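Local coordinates for protein free methionine-R-sulfoxide reductase (Saccharomyces cerevisiae, PDB 1F5M) that catalyses the thioredoxin-dependent reduction of free methionine-(R)-sulfoxide to methionine and takes part in protection against oxidative stress, at residues C44-A49 against K171-S176; S51-A56 against I148-L153; Q92-Q95 against V100-T103. All coordinates share one frame; numbering follows the deposited sequence.

Contact 1: residues C44-A49 against K171-S176; sequences CNLSNA and KLINKS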
# COMPACT_ATOMS: atom_id res chain seq x y z
N CYS B 44 8.37 3.76 -2.73
CA CYS B 44 8.72 3.50 -1.34
C CYS B 44 8.17 4.59 -0.43
O CYS B 44 7.60 4.31 0.65
CB CYS B 44 10.25 3.45 -1.23
SG CYS B 44 10.96 3.75 0.39
N ASN B 45 8.38 5.83 -0.84
CA ASN B 45 7.95 6.97 -0.07
C ASN B 45 6.43 7.08 0.03
O ASN B 45 5.92 7.36 1.11
CB ASN B 45 8.55 8.25 -0.64
CG ASN B 45 10.07 8.33 -0.43
OD1 ASN B 45 10.61 7.71 0.48
ND2 ASN B 45 10.76 9.09 -1.28
N LEU B 46 5.69 6.85 -1.06
CA LEU B 46 4.23 6.92 -0.93
C LEU B 46 3.68 5.71 -0.22
O LEU B 46 2.63 5.80 0.38
CB LEU B 46 3.51 7.06 -2.28
CG LEU B 46 3.78 8.34 -3.04
CD1 LEU B 46 2.73 8.55 -4.14
CD2 LEU B 46 3.78 9.49 -2.06
N SER B 47 4.36 4.56 -0.27
CA SER B 47 3.82 3.42 0.44
C SER B 47 3.87 3.66 1.93
O SER B 47 2.92 3.34 2.61
CB SER B 47 4.62 2.15 0.10
OG SER B 47 4.38 1.82 -1.26
N ASN B 48 4.98 4.16 2.47
CA ASN B 48 5.04 4.43 3.90
C ASN B 48 4.11 5.60 4.22
O ASN B 48 3.43 5.61 5.25
CB ASN B 48 6.46 4.76 4.35
CG ASN B 48 7.24 3.49 4.72
OD1 ASN B 48 6.64 2.51 5.10
ND2 ASN B 48 8.54 3.52 4.62
N ALA B 49 4.05 6.55 3.32
CA ALA B 49 3.11 7.65 3.54
C ALA B 49 1.67 7.14 3.73
O ALA B 49 0.96 7.56 4.65
CB ALA B 49 3.15 8.59 2.39
N LYS B 171 3.47 18.84 -0.41
CA LYS B 171 4.67 19.60 -0.76
C LYS B 171 5.96 18.84 -0.39
O LYS B 171 6.97 18.88 -1.11
CB LYS B 171 4.63 20.98 -0.08
CG LYS B 171 3.62 21.92 -0.72
CD LYS B 171 3.56 23.22 0.05
CE LYS B 171 2.50 24.15 -0.54
NZ LYS B 171 1.13 23.50 -0.58
N LEU B 172 5.90 18.11 0.72
CA LEU B 172 7.04 17.33 1.20
C LEU B 172 7.29 16.14 0.29
O LEU B 172 8.44 15.65 0.17
CB LEU B 172 6.80 16.83 2.64
CG LEU B 172 6.86 17.80 3.81
CD1 LEU B 172 6.64 17.07 5.12
CD2 LEU B 172 8.20 18.49 3.81
N ILE B 173 6.21 15.66 -0.32
CA ILE B 173 6.28 14.52 -1.23
C ILE B 173 6.94 15.02 -2.51
O ILE B 173 7.86 14.39 -3.05
CB ILE B 173 4.85 13.98 -1.53
CG1 ILE B 173 4.40 13.10 -0.35
CG2 ILE B 173 4.79 13.23 -2.86
CD1 ILE B 173 2.99 12.63 -0.43
N ASN B 174 6.48 16.18 -2.98
CA ASN B 174 7.07 16.75 -4.20
C ASN B 174 8.59 16.96 -4.08
O ASN B 174 9.35 16.69 -5.03
CB ASN B 174 6.44 18.09 -4.53
CG ASN B 174 7.17 18.80 -5.66
OD1 ASN B 174 7.60 19.94 -5.51
ND2 ASN B 174 7.29 18.12 -6.82
N LYS B 175 9.03 17.46 -2.92
CA LYS B 175 10.45 17.74 -2.70
C LYS B 175 11.26 16.51 -2.39
O LYS B 175 12.49 16.52 -2.50
CB LYS B 175 10.65 18.72 -1.54
CG LYS B 175 9.92 20.04 -1.70
CD LYS B 175 9.36 20.49 -0.34
CE LYS B 175 10.40 21.23 0.51
NZ LYS B 175 10.69 22.60 -0.08
N SER B 176 10.59 15.44 -1.96
CA SER B 176 11.30 14.23 -1.57
C SER B 176 11.24 13.12 -2.59
O SER B 176 12.02 12.15 -2.52
CB SER B 176 10.74 13.72 -0.22
OG SER B 176 9.42 13.20 -0.34
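With CG anti to its own carbonyl carbon (chi1 -65°) and CD1 extended beyond it, Leu46 holds CD2 out to the side, where it meets Ile173. That residue reaches back with an extended CG1-CD1 branch, and the two side chains cross at about a right angle. CD2 of Leu46 lies 3.6 Å from CD1 of Ile173 and 4.0 Å from its CG2, so one methyl rests against both branches of the isoleucine. Phe69 of strand 64-72 touches both residues, so the patch also meets the sheet.

Next to Leu46, and about a turn beyond Ile173, the contact becomes polar but looser. Asn45 ND2 comes 3.5 Å from Ser176 O, which is not a hydrogen bond; ND2 is hydrogen-bonded instead to Gln39 O. Ser176 OG turns back along its own helix and donates to Leu172 O at 2.7 Å, with the donor 21° from the carbonyl plane; the same hydroxyl is also bonded to Tyr32 OH of helix 21-36. Running in roughly opposite directions, the two segments bring together helices 42-59 and 160-176, an early and a late helix of the domain packed beside the antiparallel sheet of the GAF fold.

Contact 2: residues S51-A56 against I148-L153; sequences SLIWHA and IDIDCL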
# COMPACT_ATOMS: atom_id res chain seq x y z
N SER B 51 0.64 4.43 4.89
CA SER B 51 0.49 3.83 6.21
C SER B 51 0.41 4.90 7.34
O SER B 51 -0.33 4.75 8.32
CB SER B 51 1.67 2.90 6.45
OG SER B 51 1.56 2.30 7.69
N LEU B 52 1.16 5.98 7.20
CA LEU B 52 1.20 7.08 8.17
C LEU B 52 -0.21 7.71 8.21
O LEU B 52 -0.83 7.82 9.29
CB LEU B 52 2.23 8.16 7.72
CG LEU B 52 3.71 7.83 7.99
CD1 LEU B 52 4.67 8.95 7.49
CD2 LEU B 52 3.87 7.61 9.52
N ILE B 53 -0.75 8.00 7.04
CA ILE B 53 -2.08 8.64 6.93
C ILE B 53 -3.17 7.76 7.51
O ILE B 53 -3.98 8.20 8.32
CB ILE B 53 -2.40 8.97 5.47
CG1 ILE B 53 -1.38 9.99 4.96
CG2 ILE B 53 -3.85 9.48 5.33
CD1 ILE B 53 -1.39 10.13 3.47
N TRP B 54 -3.12 6.47 7.17
CA TRP B 54 -4.12 5.51 7.60
C TRP B 54 -4.19 5.47 9.13
O TRP B 54 -5.25 5.62 9.72
CB TRP B 54 -3.77 4.08 7.06
CG TRP B 54 -4.71 3.03 7.65
CD1 TRP B 54 -4.65 2.46 8.89
CD2 TRP B 54 -5.90 2.54 7.06
NE1 TRP B 54 -5.73 1.66 9.11
CE2 TRP B 54 -6.52 1.68 7.99
CE3 TRP B 54 -6.53 2.76 5.81
CZ2 TRP B 54 -7.74 1.02 7.73
CZ3 TRP B 54 -7.74 2.10 5.55
CH2 TRP B 54 -8.33 1.24 6.51
N HIS B 55 -3.04 5.22 9.77
CA HIS B 55 -2.98 5.12 11.21
C HIS B 55 -3.29 6.42 11.93
O HIS B 55 -3.88 6.38 13.01
CB HIS B 55 -1.63 4.57 11.63
CG HIS B 55 -1.45 3.13 11.24
ND1 HIS B 55 -1.99 2.08 11.97
CD2 HIS B 55 -0.91 2.58 10.13
CE1 HIS B 55 -1.80 0.95 11.32
NE2 HIS B 55 -1.15 1.23 10.19
N ALA B 56 -2.87 7.54 11.38
CA ALA B 56 -3.20 8.83 12.01
C ALA B 56 -4.72 8.99 12.09
O ALA B 56 -5.28 9.32 13.16
CB ALA B 56 -2.63 9.99 11.20
N ILE B 148 -3.51 12.77 -3.24
CA ILE B 148 -3.58 12.08 -1.97
C ILE B 148 -5.08 11.92 -1.80
O ILE B 148 -5.83 12.91 -1.87
CB ILE B 148 -3.04 12.92 -0.82
CG1 ILE B 148 -1.61 13.40 -1.12
CG2 ILE B 148 -3.07 12.11 0.44
CD1 ILE B 148 -0.98 14.19 0.02
N ASP B 149 -5.52 10.68 -1.57
CA ASP B 149 -6.94 10.36 -1.48
C ASP B 149 -7.31 9.60 -0.19
O ASP B 149 -6.73 8.51 0.14
CB ASP B 149 -7.29 9.51 -2.74
CG ASP B 149 -8.80 9.25 -2.92
OD1 ASP B 149 -9.66 9.88 -2.26
OD2 ASP B 149 -9.15 8.41 -3.80
N ILE B 150 -8.23 10.16 0.56
CA ILE B 150 -8.72 9.47 1.78
C ILE B 150 -10.22 9.28 1.74
O ILE B 150 -10.97 10.27 1.50
CB ILE B 150 -8.37 10.27 3.04
CG1 ILE B 150 -6.90 10.70 3.00
CG2 ILE B 150 -8.66 9.46 4.28
CD1 ILE B 150 -6.43 11.43 4.31
N ASP B 151 -10.70 8.05 1.99
CA ASP B 151 -12.17 7.79 1.98
C ASP B 151 -12.61 7.56 3.43
O ASP B 151 -11.85 7.00 4.23
CB ASP B 151 -12.57 6.50 1.24
CG ASP B 151 -12.43 6.59 -0.26
OD1 ASP B 151 -11.84 7.55 -0.75
OD2 ASP B 151 -12.89 5.65 -0.95
N CYS B 152 -13.84 7.97 3.76
CA CYS B 152 -14.41 7.78 5.10
C CYS B 152 -15.76 7.09 5.02
O CYS B 152 -16.57 7.38 4.13
CB CYS B 152 -14.56 9.15 5.81
SG CYS B 152 -15.32 9.11 7.46
N LEU B 153 -16.06 6.24 6.01
CA LEU B 153 -17.33 5.51 6.05
C LEU B 153 -18.51 6.34 6.50
O LEU B 153 -19.65 5.92 6.32
CB LEU B 153 -17.23 4.29 6.95
CG LEU B 153 -16.27 3.23 6.39
CD1 LEU B 153 -16.15 2.09 7.40
CD2 LEU B 153 -16.78 2.70 5.09
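Beside the contact of Ile53 with Ile148 and Ile150, which is wholly aliphatic, lie the flat groups of the helix segment: the His55 imidazole has Trp54 CD1 over the centre of one face, 3.8 Å above its plane, while an approach of Ser51 to the edge of the ring is doubtful.

Ile53 alone carries the helix side, and each of its two branches has a different partner. Its CG2, anti to the backbone N, presses on CD1 of Ile150 at 3.4 Å, tighter than usual van der Waals contact, and lies 4.0 Å from CG1 of the same residue. The longer branch extends away from this point (chi2 166°) and brings CD1 to 4.0 Å from CG2 of Ile148. Both pairs meet at a slant, so that the helix side chain spans two alternate strand residues, both pointing to the helix.

This is the helix-on-sheet packing of a GAF domain: helix 42-59 lies over strand 144-152, whose residues alternate between the two faces, Ile148 and Ile150 pointing to the helix and Asp149 away from it. Ala67 of strand 64-72 also touches Ile53, Phe69 of the same strand borders Ile148, and Ile133 of strand 131-138 and Phe158 of a loop both touch Ile150. On another side of the helix, Leu52 packs against helix 21-36, and Ser51 OG is hydrogen-bonded to Gly87 O of the second subunit.

Contact 3: residues Q92-Q95 against V100-T103; sequences QMIQ and VCGT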
# COMPACT_ATOMS: atom_id res chain seq x y z
N GLN B 92 -8.29 1.30 -10.85
CA GLN B 92 -6.95 1.37 -11.41
C GLN B 92 -6.56 2.65 -12.15
O GLN B 92 -5.38 3.05 -12.21
CB GLN B 92 -6.74 0.17 -12.35
CG GLN B 92 -7.06 -1.17 -11.72
CD GLN B 92 -8.45 -1.67 -12.03
OE1 GLN B 92 -9.42 -0.89 -12.07
NE2 GLN B 92 -8.57 -2.99 -12.26
N MET B 93 -7.55 3.33 -12.72
CA MET B 93 -7.22 4.51 -13.47
C MET B 93 -8.36 5.49 -13.36
O MET B 93 -9.50 5.07 -13.30
CB MET B 93 -7.00 4.10 -14.94
CG MET B 93 -6.77 5.22 -15.93
SD MET B 93 -6.36 4.53 -17.59
CE MET B 93 -4.99 3.27 -17.13
N ILE B 94 -8.05 6.77 -13.27
CA ILE B 94 -9.07 7.81 -13.21
C ILE B 94 -8.68 8.91 -14.20
O ILE B 94 -7.51 9.31 -14.25
CB ILE B 94 -9.21 8.42 -11.82
CG1 ILE B 94 -9.71 7.34 -10.85
CG2 ILE B 94 -10.31 9.56 -11.83
CD1 ILE B 94 -9.50 7.69 -9.40
N GLN B 95 -9.65 9.40 -14.97
CA GLN B 95 -9.39 10.43 -15.97
C GLN B 95 -9.53 11.81 -15.31
O GLN B 95 -10.43 12.01 -14.48
CB GLN B 95 -10.38 10.23 -17.11
CG GLN B 95 -9.85 10.51 -18.51
CD GLN B 95 -8.46 9.95 -18.72
OE1 GLN B 95 -8.25 8.73 -18.62
NE2 GLN B 95 -7.51 10.84 -19.00
N VAL B 100 -14.11 12.76 -7.79
CA VAL B 100 -13.40 13.59 -6.85
C VAL B 100 -11.91 13.62 -7.13
O VAL B 100 -11.32 14.71 -7.20
CB VAL B 100 -13.65 13.16 -5.39
CG1 VAL B 100 -12.92 14.16 -4.46
CG2 VAL B 100 -15.16 13.14 -5.10
N CYS B 101 -11.28 12.45 -7.28
CA CYS B 101 -9.86 12.42 -7.58
C CYS B 101 -9.51 13.12 -8.89
O CYS B 101 -8.56 13.90 -8.95
CB CYS B 101 -9.34 10.95 -7.68
SG CYS B 101 -9.06 10.10 -6.12
N GLY B 102 -10.27 12.81 -9.95
CA GLY B 102 -10.00 13.41 -11.25
C GLY B 102 -10.24 14.92 -11.24
O GLY B 102 -9.59 15.68 -11.96
N THR B 103 -11.15 15.38 -10.40
CA THR B 103 -11.38 16.83 -10.38
C THR B 103 -10.30 17.55 -9.54
O THR B 103 -9.90 18.70 -9.84
CB THR B 103 -12.78 17.10 -9.92
OG1 THR B 103 -13.66 16.35 -10.76
CG2 THR B 103 -13.13 18.58 -10.02
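A strand-turn-helix unit of the GAF domain closes here on itself: strand 93-95, at the edge of the sheet within the chain, is followed after a short turn by helix 99-107, which folds back against it. Ile94 makes the side-chain contact. Its longer branch puts CD1 3.7 Å from Cys101 CB and 4.1 Å from Cys101 SG, while CG2, anti to the backbone N, lies over the helix backbone, 3.8 Å from Gly102 N. Trimming Ile94 to an alanine would probably open a gap beside Cys101 CB and strip Gly102 N of its apolar cover. Cys101 also touches Glu132 and Val134 of strand 131-138 and Val147 and Asp149 of strand 144-152.

Next to this apolar touch the backbones approach closely, with the CA atoms of Gln95 and Gly102 5.6 Å apart. Gln95 O faces Gly102 CA at 3.5 Å in a CA-H...O contact, with 140° at the hydrogen; the Gln95 side chain leaves the backbone pointing away from the helix, and its NE2 is hydrogen-bonded to Thr79 OG1. The chemistry is dispersive with one weak polar contact, and the near approach depends on glycine: a beta carbon on residue 102 would come too close to Gln95 O, about 2.3 Å.

In the fold
From the N terminus, helix 42-59 supplies the first segments of contact 1 (44-49) and then contact 2 (51-56). The chain next closes contact 3, a short local loop from 92-95 to 100-103. Strand 144-152 later returns to the helix and closes contact 2 around contact 3, and helix 160-176 closes contact 1 around both; the loops nest and none cross. Contacts 1 and 2 meet where Ile173 CD1 lies 4.3 Å from Ile148 CD1. Across strand 144-152, Asp149 OD2 packs against Cys101 SG, 2.9 Å away, where contact 2 touches contact 3. Contacts 1 and 3 stay apart, their nearest atoms about 12 Å from each other, with the sheet linking the helices of its two faces.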